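Local coordinates for cell wall surface anchor family protein (Streptococcus agalactiae serogroup V, PDB 3TW0) that probably serves as the adhesive tip pilin of group B streptococcal pili, the fragment here containing its magnesium-binding von Willebrand factor A domain, at residues Arg27-Ala37 with Gly324-Gly332; Val77-Asp87 with Gly264-Tyr275. The protein carries 2 engineered substitutions. All blocks are in the same frame, centred on the assembly; numbering follows the deposited sequence.

Contact 1. Residues Arg27-Ala37 with Gly324-Gly332; sequences RANNSQRALKA and GIGVNGDPG
Arg33 turns the edge of its guanidinium group to the carbonyl oxygen of Gly326 and holds it side-on with two nitrogens. NE lies 2.9 Å from Gly326 O and NH2 2.5 Å from the same atom, which sits in the guanidinium plane; the NH2 distance is modelled unusually short and its exact value is doubtful. NH2 approaches nearly straight down the C=O bond, whereas NE comes in from one side and gives a second, weak bond to Ile325 O. The extended run from CG to NE carries the group to the loop while the aliphatic part slides past Ile325 in the opposite direction. NH2 also makes a weak bond with Asn328 OD1 at 3.0 Å, the amide standing almost square to the guanidinium (85° between planes). That oxygen accepts from Asp330 N as well, an Asx turn, which ties the loop's shape to the arginine. Over one guanidinium face, toward its rim, sits Ala28 CB, which also meets Asn328 ND2 at 3.5 Å.

The loop 324-332 leaves the end of a strand of the parallel vWA sheet beside the metal-ion-dependent adhesion site, where Ser20, Ser22 and Thr143 ligate magnesium; Arg33 NH1 reaches Ser22 O, and its ion pair with Asp173 is long and weak.

Arg27 bends about its CB-CG bond (chi2 -73°) and crosses Asp330 at about a right angle. Its NH1 makes a salt bridge with Asp330 OD2 at 3.0 Å, on the syn side but tilted out of the carboxylate plane, with the guanidinium and carboxylate planes 48° apart. Nearer the backbone of Arg33, Ile325 packs on the helix: CG2 lies against the Arg33 backbone, CD1 is 3.7 Å from Ala37 CB, and the CE of Lys36 passes obliquely over CG2 at 4.0 Å.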
loop_
_atom_site.group_PDB
_atom_site.type_symbol
_atom_site.label_atom_id
_atom_site.label_comp_id
_atom_site.label_asym_id
_atom_site.label_seq_id
_atom_site.Cartn_x
_atom_site.Cartn_y
_atom_site.Cartn_z
ATOM N N ARG A 27 -5.990 4.049 16.879
ATOM C CA ARG A 27 -6.468 4.921 15.774
ATOM C C ARG A 27 -7.980 5.005 15.682
ATOM O O ARG A 27 -8.687 4.087 16.115
ATOM C CB ARG A 27 -5.940 4.458 14.398
ATOM C CG ARG A 27 -4.422 4.489 14.219
ATOM C CD ARG A 27 -3.903 5.931 14.069
ATOM N NE ARG A 27 -2.461 5.973 13.820
ATOM C CZ ARG A 27 -1.908 6.205 12.631
ATOM N NH1 ARG A 27 -2.663 6.438 11.553
ATOM N NH2 ARG A 27 -0.594 6.229 12.525
ATOM N N ALA A 28 -8.449 6.091 15.055
ATOM C CA ALA A 28 -9.875 6.386 14.911
ATOM C C ALA A 28 -10.603 6.204 16.232
ATOM O O ALA A 28 -11.581 5.451 16.300
ATOM C CB ALA A 28 -10.515 5.511 13.822
ATOM N N ASN A 29 -10.090 6.856 17.282
ATOM C CA ASN A 29 -10.748 6.871 18.588
ATOM C C ASN A 29 -10.970 5.433 19.133
ATOM O O ASN A 29 -12.104 5.011 19.427
ATOM C CB ASN A 29 -12.037 7.717 18.470
ATOM C CG ASN A 29 -12.958 7.572 19.656
ATOM O OD1 ASN A 29 -12.660 8.035 20.760
ATOM N ND2 ASN A 29 -14.107 6.937 19.429
ATOM N N ASN A 30 -9.862 4.684 19.214
ATOM C CA ASN A 30 -9.842 3.281 19.647
ATOM C C ASN A 30 -10.801 2.333 18.930
ATOM O O ASN A 30 -11.519 1.541 19.559
ATOM C CB ASN A 30 -9.999 3.195 21.153
ATOM C CG ASN A 30 -9.038 4.081 21.858
ATOM O OD1 ASN A 30 -7.859 3.767 21.959
ATOM N ND2 ASN A 30 -9.518 5.227 22.319
ATOM N N SER A 31 -10.779 2.412 17.600
ATOM C CA SER A 31 -11.608 1.567 16.746
ATOM C C SER A 31 -11.149 0.104 16.751
ATOM O O SER A 31 -11.842 -0.753 16.209
ATOM C CB SER A 31 -11.618 2.123 15.323
ATOM O OG SER A 31 -12.596 3.134 15.177
ATOM N N GLN A 32 -9.984 -0.157 17.357
ATOM C CA GLN A 32 -9.372 -1.500 17.487
ATOM C C GLN A 32 -9.260 -2.238 16.158
ATOM O O GLN A 32 -9.590 -3.423 16.038
ATOM C CB GLN A 32 -10.087 -2.343 18.537
ATOM C CG GLN A 32 -10.028 -1.756 19.954
ATOM C CD GLN A 32 -10.811 -2.590 20.981
ATOM O OE1 GLN A 32 -10.262 -3.006 21.992
ATOM N NE2 GLN A 32 -12.092 -2.824 20.718
ATOM N N ARG A 33 -8.770 -1.507 15.162
ATOM C CA ARG A 33 -8.674 -2.020 13.807
ATOM C C ARG A 33 -7.919 -3.349 13.730
ATOM O O ARG A 33 -8.467 -4.336 13.255
ATOM C CB ARG A 33 -8.074 -0.963 12.889
ATOM C CG ARG A 33 -9.076 0.074 12.428
ATOM C CD ARG A 33 -8.399 1.050 11.556
ATOM N NE ARG A 33 -9.326 2.043 11.054
ATOM C CZ ARG A 33 -9.017 3.312 10.816
ATOM N NH1 ARG A 33 -7.787 3.750 11.056
ATOM N NH2 ARG A 33 -9.954 4.147 10.339
ATOM N N ALA A 34 -6.699 -3.394 14.254
ATOM C CA ALA A 34 -5.864 -4.593 14.099
ATOM C C ALA A 34 -6.396 -5.790 14.861
ATOM O O ALA A 34 -6.359 -6.917 14.358
ATOM C CB ALA A 34 -4.461 -4.321 14.494
ATOM N N LEU A 35 -6.857 -5.550 16.084
ATOM C CA LEU A 35 -7.419 -6.632 16.904
ATOM C C LEU A 35 -8.596 -7.249 16.147
ATOM O O LEU A 35 -8.685 -8.475 16.013
ATOM C CB LEU A 35 -7.862 -6.122 18.287
ATOM C CG LEU A 35 -8.770 -6.993 19.199
ATOM C CD1 LEU A 35 -8.145 -8.307 19.629
ATOM C CD2 LEU A 35 -9.236 -6.208 20.427
ATOM N N LYS A 36 -9.473 -6.389 15.639
ATOM C CA LYS A 36 -10.694 -6.833 14.966
ATOM C C LYS A 36 -10.397 -7.515 13.636
ATOM O O LYS A 36 -11.038 -8.512 13.283
ATOM C CB LYS A 36 -11.684 -5.664 14.840
ATOM C CG LYS A 36 -12.289 -5.218 16.223
ATOM C CD LYS A 36 -13.182 -3.961 16.178
ATOM C CE LYS A 36 -13.672 -3.642 14.753
ATOM N NZ LYS A 36 -15.151 -3.399 14.667
ATOM N N ALA A 37 -9.414 -6.981 12.908
ATOM C CA ALA A 37 -8.953 -7.600 11.664
ATOM C C ALA A 37 -8.360 -8.997 11.926
ATOM O O ALA A 37 -8.696 -9.960 11.248
ATOM C CB ALA A 37 -7.948 -6.685 10.965
ATOM N N GLY A 324 -14.059 -4.373 5.340
ATOM C CA GLY A 324 -13.680 -3.066 5.864
ATOM C C GLY A 324 -13.692 -2.955 7.371
ATOM O O GLY A 324 -14.666 -3.286 8.035
ATOM N N ILE A 325 -12.608 -2.473 7.935
ATOM C CA ILE A 325 -12.555 -2.364 9.385
ATOM C C ILE A 325 -12.395 -0.923 9.847
ATOM O O ILE A 325 -11.419 -0.265 9.498
ATOM C CB ILE A 325 -11.438 -3.253 9.972
ATOM C CG1 ILE A 325 -11.687 -4.721 9.591
ATOM C CG2 ILE A 325 -11.331 -3.051 11.506
ATOM C CD1 ILE A 325 -11.502 -5.663 10.696
ATOM N N GLY A 326 -13.346 -0.456 10.650
ATOM C CA GLY A 326 -13.349 0.909 11.191
ATOM C C GLY A 326 -13.009 1.963 10.148
ATOM O O GLY A 326 -12.005 2.665 10.284
ATOM N N VAL A 327 -13.849 2.073 9.121
ATOM C CA VAL A 327 -13.504 2.793 7.876
ATOM C C VAL A 327 -13.765 4.295 8.001
ATOM O O VAL A 327 -14.925 4.718 8.165
ATOM C CB VAL A 327 -14.317 2.217 6.657
ATOM C CG1 VAL A 327 -13.993 2.952 5.330
ATOM C CG2 VAL A 327 -14.080 0.706 6.504
ATOM N N ASN A 328 -12.704 5.099 7.915
ATOM C CA ASN A 328 -12.869 6.565 7.918
ATOM C C ASN A 328 -11.977 7.326 6.937
ATOM O O ASN A 328 -12.083 8.535 6.863
ATOM C CB ASN A 328 -12.716 7.155 9.342
ATOM C CG ASN A 328 -11.254 7.213 9.806
ATOM O OD1 ASN A 328 -10.340 6.877 9.056
ATOM N ND2 ASN A 328 -11.038 7.609 11.056
ATOM N N GLY A 329 -11.083 6.642 6.215
ATOM C CA GLY A 329 -10.190 7.329 5.265
ATOM C C GLY A 329 -8.821 7.813 5.753
ATOM O O GLY A 329 -8.110 8.495 5.002
ATOM N N ASP A 330 -8.416 7.425 6.968
ATOM C CA ASP A 330 -7.095 7.815 7.498
ATOM C C ASP A 330 -5.942 7.057 6.794
ATOM O O ASP A 330 -5.986 5.832 6.709
ATOM C CB ASP A 330 -7.051 7.621 9.026
ATOM C CG ASP A 330 -5.743 8.141 9.690
ATOM O OD1 ASP A 330 -5.172 9.183 9.275
ATOM O OD2 ASP A 330 -5.290 7.510 10.679
ATOM N N PRO A 331 -4.935 7.790 6.261
ATOM C CA PRO A 331 -4.839 9.269 6.085
ATOM C C PRO A 331 -5.190 9.788 4.667
ATOM O O PRO A 331 -4.822 9.158 3.668
ATOM C CB PRO A 331 -3.355 9.527 6.331
ATOM C CG PRO A 331 -2.698 8.296 5.675
ATOM C CD PRO A 331 -3.654 7.134 5.925
ATOM N N GLY A 332 -5.892 10.931 4.599
ATOM C CA GLY A 332 -6.036 11.726 3.361
ATOM C C GLY A 332 -7.154 11.346 2.413
ATOM O O GLY A 332 -7.328 11.971 1.363
#

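Contact 2. Residues Val77-Asp87 with Gly264-Tyr275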
loop_
_atom_site.group_PDB
_atom_site.type_symbol
_atom_site.label_atom_id
_atom_site.label_comp_id
_atom_site.label_asym_id
_atom_site.label_seq_id
_atom_site.Cartn_x
_atom_site.Cartn_y
_atom_site.Cartn_z
ATOM N N VAL A 77 11.983 14.372 3.756
ATOM C CA VAL A 77 11.603 15.425 2.851
ATOM C C VAL A 77 12.796 15.739 1.931
ATOM O O VAL A 77 13.716 14.931 1.805
ATOM C CB VAL A 77 11.021 16.682 3.615
ATOM C CG1 VAL A 77 9.718 16.324 4.294
ATOM C CG2 VAL A 77 12.009 17.249 4.661
ATOM N N ALA A 78 12.783 16.872 1.250
ATOM C CA ALA A 78 13.888 17.195 0.334
ATOM C C ALA A 78 13.967 18.683 0.148
ATOM O O ALA A 78 13.002 19.394 0.445
ATOM C CB ALA A 78 13.705 16.495 -1.025
ATOM N N ASP A 79 15.112 19.150 -0.336
ATOM C CA ASP A 79 15.248 20.544 -0.654
ATOM C C ASP A 79 14.658 20.785 -2.050
ATOM O O ASP A 79 14.039 19.872 -2.647
ATOM C CB ASP A 79 16.712 21.032 -0.512
ATOM C CG ASP A 79 17.644 20.508 -1.605
ATOM O OD1 ASP A 79 17.143 19.996 -2.628
ATOM O OD2 ASP A 79 18.900 20.607 -1.431
ATOM N N GLN A 80 14.859 22.003 -2.562
ATOM C CA GLN A 80 14.283 22.435 -3.835
ATOM C C GLN A 80 14.863 21.706 -5.040
ATOM O O GLN A 80 14.258 21.721 -6.122
ATOM C CB GLN A 80 14.429 23.945 -3.993
ATOM C CG GLN A 80 15.844 24.399 -4.382
ATOM C CD GLN A 80 15.964 25.893 -4.467
ATOM O OE1 GLN A 80 15.352 26.634 -3.681
ATOM N NE2 GLN A 80 16.770 26.355 -5.409
ATOM N N ASN A 81 16.001 21.036 -4.851
ATOM C CA ASN A 81 16.576 20.179 -5.900
ATOM C C ASN A 81 16.274 18.671 -5.788
ATOM O O ASN A 81 16.809 17.863 -6.555
ATOM C CB ASN A 81 18.087 20.422 -6.029
ATOM C CG ASN A 81 18.397 21.851 -6.341
ATOM O OD1 ASN A 81 17.793 22.441 -7.248
ATOM N ND2 ASN A 81 19.302 22.450 -5.571
ATOM N N GLY A 82 15.422 18.285 -4.857
ATOM C CA GLY A 82 15.152 16.849 -4.640
ATOM C C GLY A 82 16.188 16.159 -3.751
ATOM O O GLY A 82 16.195 14.939 -3.637
ATOM N N LYS A 83 17.100 16.914 -3.146
ATOM C CA LYS A 83 18.097 16.292 -2.250
ATOM C C LYS A 83 17.443 16.017 -0.907
ATOM O O LYS A 83 16.854 16.904 -0.324
ATOM C CB LYS A 83 19.319 17.184 -2.062
ATOM C CG LYS A 83 20.408 16.498 -1.252
ATOM C CD LYS A 83 21.740 17.173 -1.464
ATOM C CE LYS A 83 22.831 16.099 -1.622
ATOM N NZ LYS A 83 23.270 15.736 -0.311
ATOM N N ALA A 84 17.568 14.787 -0.419
ATOM C CA ALA A 84 16.734 14.295 0.646
ATOM C C ALA A 84 17.283 14.569 2.059
ATOM O O ALA A 84 18.483 14.493 2.291
ATOM C CB ALA A 84 16.466 12.815 0.446
ATOM N N LEU A 85 16.392 14.887 3.000
ATOM C CA LEU A 85 16.772 14.948 4.413
ATOM C C LEU A 85 15.623 14.541 5.317
ATOM O O LEU A 85 14.457 14.672 4.948
ATOM C CB LEU A 85 17.302 16.343 4.806
ATOM C CG LEU A 85 16.404 17.567 4.867
ATOM C CD1 LEU A 85 17.136 18.729 5.605
ATOM C CD2 LEU A 85 16.002 18.010 3.484
ATOM N N ASN A 86 15.957 14.061 6.505
ATOM C CA ASN A 86 14.943 13.731 7.501
ATOM C C ASN A 86 14.865 14.864 8.519
ATOM O O ASN A 86 15.840 15.108 9.219
ATOM C CB ASN A 86 15.309 12.404 8.175
ATOM C CG ASN A 86 14.134 11.758 8.903
ATOM O OD1 ASN A 86 13.303 12.439 9.509
ATOM N ND2 ASN A 86 14.068 10.425 8.856
ATOM N N ASP A 87 13.731 15.564 8.590
ATOM C CA ASP A 87 13.550 16.657 9.574
ATOM C C ASP A 87 12.930 16.223 10.939
ATOM O O ASP A 87 12.619 17.060 11.772
ATOM C CB ASP A 87 12.733 17.800 8.970
ATOM C CG ASP A 87 11.274 17.430 8.757
ATOM O OD1 ASP A 87 10.982 16.253 8.410
ATOM O OD2 ASP A 87 10.402 18.317 8.931
ATOM N N GLY A 264 25.769 19.661 -0.565
ATOM C CA GLY A 264 25.079 20.183 -1.759
ATOM C C GLY A 264 23.628 20.622 -1.580
ATOM O O GLY A 264 22.914 20.847 -2.553
ATOM N N TYR A 265 23.185 20.751 -0.332
ATOM C CA TYR A 265 21.848 21.241 -0.073
ATOM C C TYR A 265 21.680 22.689 -0.490
ATOM O O TYR A 265 22.628 23.484 -0.401
ATOM C CB TYR A 265 21.519 21.107 1.396
ATOM C CG TYR A 265 21.314 19.687 1.860
ATOM C CD1 TYR A 265 22.325 18.983 2.505
ATOM C CD2 TYR A 265 20.101 19.050 1.656
ATOM C CE1 TYR A 265 22.113 17.669 2.961
ATOM C CE2 TYR A 265 19.884 17.750 2.094
ATOM C CZ TYR A 265 20.876 17.073 2.742
ATOM O OH TYR A 265 20.622 15.792 3.163
ATOM N N ALA A 266 20.484 23.024 -0.959
ATOM C CA ALA A 266 20.137 24.402 -1.232
ATOM C C ALA A 266 19.908 25.080 0.112
ATOM O O ALA A 266 18.956 24.748 0.824
ATOM C CB ALA A 266 18.889 24.488 -2.081
ATOM N N ILE A 267 20.799 26.006 0.465
ATOM C CA ILE A 267 20.694 26.717 1.741
ATOM C C ILE A 267 20.622 28.203 1.462
ATOM O O ILE A 267 21.545 28.768 0.890
ATOM C CB ILE A 267 21.894 26.457 2.672
ATOM C CG1 ILE A 267 22.238 24.970 2.736
ATOM C CG2 ILE A 267 21.618 27.003 4.068
ATOM C CD1 ILE A 267 23.599 24.690 3.335
ATOM N N ASN A 268 19.516 28.822 1.847
ATOM C CA ASN A 268 19.329 30.248 1.651
ATOM C C ASN A 268 19.336 30.948 3.005
ATOM O O ASN A 268 18.290 31.067 3.662
ATOM C CB ASN A 268 18.028 30.533 0.895
ATOM C CG ASN A 268 17.776 32.037 0.695
ATOM O OD1 ASN A 268 18.450 32.896 1.288
ATOM N ND2 ASN A 268 16.801 32.355 -0.135
ATOM N N SER A 269 20.533 31.366 3.415
ATOM C CA SER A 269 20.777 32.126 4.649
ATOM C C SER A 269 19.911 31.868 5.888
ATOM O O SER A 269 18.933 32.581 6.109
ATOM C CB SER A 269 20.775 33.628 4.351
ATOM O OG SER A 269 19.590 34.056 3.695
ATOM N N GLY A 270 20.196 30.838 6.680
ATOM C CA GLY A 270 20.801 29.591 6.249
ATOM C C GLY A 270 19.693 28.546 6.472
ATOM O O GLY A 270 19.764 27.748 7.396
ATOM N N TYR A 271 18.646 28.601 5.642
ATOM C CA TYR A 271 17.507 27.677 5.694
ATOM C C TYR A 271 17.406 26.812 4.427
ATOM O O TYR A 271 17.539 27.326 3.295
ATOM C CB TYR A 271 16.193 28.455 5.793
ATOM C CG TYR A 271 15.945 29.143 7.109
ATOM C CD1 TYR A 271 16.310 30.477 7.282
ATOM C CD2 TYR A 271 15.342 28.470 8.177
ATOM C CE1 TYR A 271 16.086 31.138 8.468
ATOM C CE2 TYR A 271 15.110 29.117 9.383
ATOM C CZ TYR A 271 15.493 30.460 9.516
ATOM O OH TYR A 271 15.297 31.140 10.684
ATOM N N ILE A 272 17.132 25.520 4.623
ATOM C CA ILE A 272 16.742 24.623 3.534
ATOM C C ILE A 272 15.217 24.559 3.494
ATOM O O ILE A 272 14.577 24.012 4.419
ATOM C CB ILE A 272 17.306 23.208 3.736
ATOM C CG1 ILE A 272 18.834 23.250 3.890
ATOM C CG2 ILE A 272 16.893 22.304 2.586
ATOM C CD1 ILE A 272 19.414 21.922 4.273
ATOM N N TYR A 273 14.631 25.149 2.452
ATOM C CA TYR A 273 13.181 25.129 2.292
ATOM C C TYR A 273 12.785 23.724 1.857
ATOM O O TYR A 273 13.460 23.124 1.008
ATOM C CB TYR A 273 12.723 26.219 1.316
ATOM C CG TYR A 273 12.805 27.563 1.992
ATOM C CD1 TYR A 273 14.023 28.285 2.036
ATOM C CD2 TYR A 273 11.696 28.088 2.676
ATOM C CE1 TYR A 273 14.112 29.529 2.709
ATOM C CE2 TYR A 273 11.772 29.314 3.345
ATOM C CZ TYR A 273 12.982 30.028 3.358
ATOM O OH TYR A 273 13.039 31.237 4.022
ATOM N N LEU A 274 11.714 23.214 2.468
ATOM C CA LEU A 274 11.332 21.803 2.410
ATOM C C LEU A 274 10.236 21.505 1.378
ATOM O O LEU A 274 9.250 22.249 1.258
ATOM C CB LEU A 274 10.906 21.319 3.800
ATOM C CG LEU A 274 12.007 21.476 4.874
ATOM C CD1 LEU A 274 11.469 21.104 6.202
ATOM C CD2 LEU A 274 13.287 20.656 4.555
ATOM N N TYR A 275 10.453 20.420 0.631
ATOM C CA TYR A 275 9.520 19.896 -0.355
ATOM C C TYR A 275 9.295 18.424 -0.034
ATOM O O TYR A 275 10.182 17.731 0.518
ATOM C CB TYR A 275 10.107 20.005 -1.788
ATOM C CG TYR A 275 10.387 21.425 -2.242
ATOM C CD1 TYR A 275 11.432 22.152 -1.690
ATOM C CD2 TYR A 275 9.601 22.034 -3.212
ATOM C CE1 TYR A 275 11.681 23.448 -2.065
ATOM C CE2 TYR A 275 9.857 23.355 -3.613
ATOM C CZ TYR A 275 10.902 24.038 -3.029
ATOM O OH TYR A 275 11.176 25.317 -3.386
HETATM O O HOH W 1 20.221 20.521 -3.530
HETATM O O HOH W 2 15.044 23.867 -0.776
#
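The bent chain of Lys83 packs over one face of the Tyr265 ring, with CD over the ring centre, 4.0 Å from it, in a CH-pi contact. Further along, Lys83 NZ stays above the same face for a cation-pi contact, NZ 4.3 Å from the ring centroid. At the ring's far end Tyr265 OH donates to Ala84 O at 2.7 Å, the acceptor lying at the ring edge.

The Asp79 carboxylate sits between its own turn and the Tyr265-Ala266 backbone. With CG between the backbone N and the carbonyl carbon (chi1 72°), OD2 accepts from Ala266 N at 2.9 Å, while OD1 takes Asn81 N, in an Asx turn, and Lys83 N from opposite faces of the carboxylate. Its CB rests on Ile272 CG2. Water 1 joins OD2 to Gly264 O and Asn81 ND2.

On the side of Val77 and Leu85, apolar side chains interlock: Leu274 CD2 rests in the notch formed by Val77 CG2, 3.6 Å away, and Leu85 CD2, while Leu85 CD1 meets Ile272 CD1 tip to tip. Tyr275 runs alongside the turn, its CE1 pressed to Gln80 CA and CB, and water 2 bridges Gln80 N and Tyr273 O.

Ala78 and Tyr275 exchange two backbone bonds as an antiparallel hydrogen-bonded pair, joining strand 271-276 to a beta hairpin whose type I turn, Asp79 to Gly82, is followed by a G1 bulge.

Overall arrangement
From the N terminus, strand 11-18 leads through the metal-site loop to 27-37, the first half of contact 1. The chain then runs through helix 33-48 and strand 55-61 before reaching 77-87, which contact 2 pairs with 264-275, closing a loop of 176 intervening residues. Only after helix 302-312 and strand 319-324 does 324-332 return to complete contact 1, so contact 2 is nested within the longer loop. Contact 1 joins the start of a helix to the loop at the end of a strand of the parallel sheet; contact 2 joins strand 271-276 to the 70-78/84-85 hairpin within the separate antiparallel sheet. Their centres are about 35 Å apart and their atoms do not touch.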